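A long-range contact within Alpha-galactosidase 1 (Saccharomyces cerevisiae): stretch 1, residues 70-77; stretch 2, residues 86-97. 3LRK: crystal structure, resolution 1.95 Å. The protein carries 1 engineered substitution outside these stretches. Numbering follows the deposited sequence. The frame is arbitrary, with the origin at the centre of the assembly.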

# COMPACT_ATOMS: atom_id res chain seq x y z
N ILE A 70 6.52 8.55 35.34
CA ILE A 70 7.32 8.08 34.20
C ILE A 70 8.34 9.12 33.76
O ILE A 70 8.00 10.16 33.19
CB ILE A 70 6.44 7.67 32.99
CG1 ILE A 70 5.34 6.69 33.41
CG2 ILE A 70 7.32 7.06 31.88
CD1 ILE A 70 4.11 6.70 32.48
N LEU A 71 9.60 8.81 34.04
CA LEU A 71 10.74 9.60 33.60
C LEU A 71 10.99 9.25 32.14
O LEU A 71 11.16 8.07 31.80
CB LEU A 71 11.98 9.26 34.44
CG LEU A 71 13.33 9.89 34.04
CD1 LEU A 71 13.35 11.39 34.25
CD2 LEU A 71 14.46 9.22 34.78
N ASP A 72 11.01 10.27 31.29
CA ASP A 72 11.16 10.08 29.84
C ASP A 72 12.64 10.15 29.42
O ASP A 72 13.51 9.68 30.15
CB ASP A 72 10.28 11.11 29.11
CG ASP A 72 9.75 10.60 27.76
OD1 ASP A 72 8.69 9.94 27.72
OD2 ASP A 72 10.41 10.88 26.73
N ASP A 73 12.91 10.70 28.24
CA ASP A 73 14.23 10.69 27.59
C ASP A 73 15.26 11.56 28.34
O ASP A 73 14.91 12.25 29.31
CB ASP A 73 14.05 11.21 26.15
CG ASP A 73 15.09 10.67 25.15
OD1 ASP A 73 16.18 10.17 25.53
OD2 ASP A 73 14.80 10.75 23.94
N CYS A 74 16.52 11.53 27.89
CA CYS A 74 17.60 12.45 28.33
C CYS A 74 18.09 12.27 29.77
O CYS A 74 18.54 13.23 30.41
CB CYS A 74 17.20 13.91 28.12
SG CYS A 74 16.07 14.21 26.76
N TRP A 75 18.03 11.04 30.27
CA TRP A 75 18.32 10.80 31.69
C TRP A 75 19.73 10.22 31.88
O TRP A 75 20.31 10.34 32.96
CB TRP A 75 17.24 9.87 32.29
CG TRP A 75 17.20 8.51 31.66
CD1 TRP A 75 16.37 8.09 30.65
CD2 TRP A 75 18.05 7.40 31.97
NE1 TRP A 75 16.65 6.78 30.33
CE2 TRP A 75 17.68 6.33 31.11
CE3 TRP A 75 19.09 7.19 32.89
CZ2 TRP A 75 18.30 5.08 31.14
CZ3 TRP A 75 19.72 5.95 32.92
CH2 TRP A 75 19.31 4.90 32.05
N SER A 76 20.27 9.60 30.82
CA SER A 76 21.56 8.92 30.87
C SER A 76 22.71 9.81 30.37
O SER A 76 22.49 10.83 29.73
CB SER A 76 21.52 7.64 30.02
OG SER A 76 21.13 7.93 28.69
N SER A 77 23.93 9.39 30.67
CA SER A 77 25.12 10.12 30.20
C SER A 77 26.01 9.27 29.28
O SER A 77 26.97 9.78 28.69
CB SER A 77 25.92 10.65 31.40
OG SER A 77 26.38 9.59 32.21
N VAL A 86 24.54 4.28 32.21
CA VAL A 86 24.91 5.13 33.35
C VAL A 86 23.94 6.31 33.40
O VAL A 86 23.79 7.03 32.41
CB VAL A 86 26.39 5.62 33.23
CG1 VAL A 86 26.78 6.53 34.41
CG2 VAL A 86 27.34 4.43 33.17
N ALA A 87 23.27 6.50 34.54
CA ALA A 87 22.43 7.69 34.73
C ALA A 87 23.32 8.93 34.80
O ALA A 87 24.42 8.86 35.33
CB ALA A 87 21.61 7.56 36.00
N ASP A 88 22.84 10.05 34.26
CA ASP A 88 23.56 11.31 34.32
C ASP A 88 23.69 11.70 35.80
O ASP A 88 22.68 11.90 36.48
CB ASP A 88 22.81 12.39 33.53
CG ASP A 88 23.54 13.74 33.51
OD1 ASP A 88 23.76 14.30 34.60
OD2 ASP A 88 23.88 14.24 32.42
N GLU A 89 24.92 11.76 36.31
CA GLU A 89 25.14 12.01 37.74
C GLU A 89 24.89 13.45 38.20
O GLU A 89 24.77 13.70 39.41
CB GLU A 89 26.51 11.50 38.22
CG GLU A 89 27.67 11.79 37.29
CD GLU A 89 28.77 10.74 37.42
OE1 GLU A 89 28.85 9.82 36.56
OE2 GLU A 89 29.54 10.83 38.41
N GLN A 90 24.79 14.37 37.25
CA GLN A 90 24.37 15.74 37.54
C GLN A 90 22.85 15.80 37.75
O GLN A 90 22.36 16.50 38.65
CB GLN A 90 24.78 16.69 36.41
CG GLN A 90 26.22 16.48 35.92
CD GLN A 90 27.27 16.86 36.96
OE1 GLN A 90 27.28 17.99 37.46
NE2 GLN A 90 28.16 15.92 37.28
N LYS A 91 22.11 15.08 36.91
CA LYS A 91 20.65 15.07 36.97
C LYS A 91 20.14 14.11 38.06
O LYS A 91 19.12 14.37 38.69
CB LYS A 91 20.06 14.68 35.61
CG LYS A 91 20.37 15.68 34.48
CD LYS A 91 19.83 15.18 33.16
CE LYS A 91 20.09 16.18 32.05
NZ LYS A 91 19.33 15.83 30.81
N PHE A 92 20.85 13.00 38.24
CA PHE A 92 20.47 11.95 39.20
C PHE A 92 21.68 11.56 40.06
O PHE A 92 22.27 10.49 39.88
CB PHE A 92 19.85 10.74 38.46
CG PHE A 92 18.68 11.13 37.61
CD1 PHE A 92 18.84 11.36 36.24
CD2 PHE A 92 17.43 11.33 38.18
CE1 PHE A 92 17.78 11.76 35.46
CE2 PHE A 92 16.35 11.74 37.40
CZ PHE A 92 16.52 11.95 36.04
N PRO A 93 22.05 12.46 41.01
CA PRO A 93 23.25 12.30 41.84
C PRO A 93 23.31 11.05 42.73
O PRO A 93 24.39 10.65 43.15
CB PRO A 93 23.27 13.58 42.69
CG PRO A 93 21.89 14.13 42.63
CD PRO A 93 21.32 13.70 41.32
N ASN A 94 22.15 10.44 42.99
CA ASN A 94 22.04 9.27 43.86
C ASN A 94 21.73 7.96 43.10
O ASN A 94 21.54 6.90 43.71
CB ASN A 94 20.98 9.56 44.92
CG ASN A 94 21.29 10.84 45.71
OD1 ASN A 94 22.33 10.93 46.34
ND2 ASN A 94 20.40 11.83 45.65
N GLY A 95 21.72 8.03 41.77
CA GLY A 95 21.36 6.87 40.95
C GLY A 95 19.84 6.81 40.80
O GLY A 95 19.11 7.55 41.46
N MET A 96 19.37 5.92 39.93
CA MET A 96 17.94 5.81 39.66
C MET A 96 17.21 5.02 40.75
O MET A 96 16.09 5.35 41.09
CB MET A 96 17.70 5.17 38.28
CG MET A 96 18.42 5.91 37.12
SD MET A 96 18.31 7.72 37.18
CE MET A 96 16.56 7.97 37.11
N GLY A 97 17.85 3.98 41.29
CA GLY A 97 17.22 3.12 42.30
C GLY A 97 16.78 3.93 43.50
O GLY A 97 15.74 3.67 44.10
O HOH W 1 23.53 13.44 30.00

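What fixes the register of the two backbones? A short antiparallel bridge pairs Ser76 with Ala87, and two hydrogen bonds flank it: Ser77 N donates to Val86 O at 2.9 Å, and Asp88 N donates to Trp75 O, also at 2.9 Å. Both are nearly straight, at 165° and 168°. Ser76 and Ala87 form the non-hydrogen-bonded pair; Ser76 CA and Ala87 CA are 4.1 Å apart, and the side chains diverge. The small side chain of Ala87 still meets the tryptophan, with its CB 4.0 Å from Trp75 CZ3.

How does Lys91 reach the other stretch? Its CA-to-CB bond points toward stretch 1, and after an m chi1 the remaining three torsions are all t. This extended chain carries the amine to a backbone carbonyl, where Lys91 NZ donates to Cys74 O at 2.7 Å. A long, flexible side chain with a donor at its tip suits the place, since it spans the gap with its methylenes and ends in a donor for the carbonyl; NZ has a further hydrogen bond elsewhere in the structure.

Why does Asp88 turn its carboxylate as it does? With chi1 t, its OD1 reaches the backbone that follows, where residues 89-91 have helical phi/psi, and accepts from Lys91 N at 2.9 Å and, weakly, from Gln90 N at 2.8 Å. This ties down the backbone just before the lysine side chain departs. The other oxygen serves the contact between stretches: a water donates to Asp88 OD2 at 2.6 Å and to Ser76 O at 2.8 Å, bridging Ser76 in one stretch and Asp88 in the other. The short aspartate thus links the segment after it to the neighbouring stretch.

What fills the apolar side of the contact? Leu71, Trp75, Phe92 and Met96 are all buried and pack together. Leu71, with chi1 t and chi2 p, places CD2 within 3.6 Å of Phe92 CZ and 3.4 Å of Met96 CE. Met96 is m at all three torsions, a folded shape that brings its terminal methyl to the leucine while SD lies obliquely 5.4 Å from the centroid of the Trp75 six-membered ring. Trp75 points away overall at its CA-to-CB bond, yet its p chi1 and a chi2 of -96° bring the ring back, so that Ala87 CA sits at its edge, 3.7 Å from Trp75 CZ3. The m chi1 of Phe92 extends the ring toward stretch 1, where Phe92 CE1 meets Trp75 CB at 3.7 Å and Phe92 CZ meets Leu71 CD2.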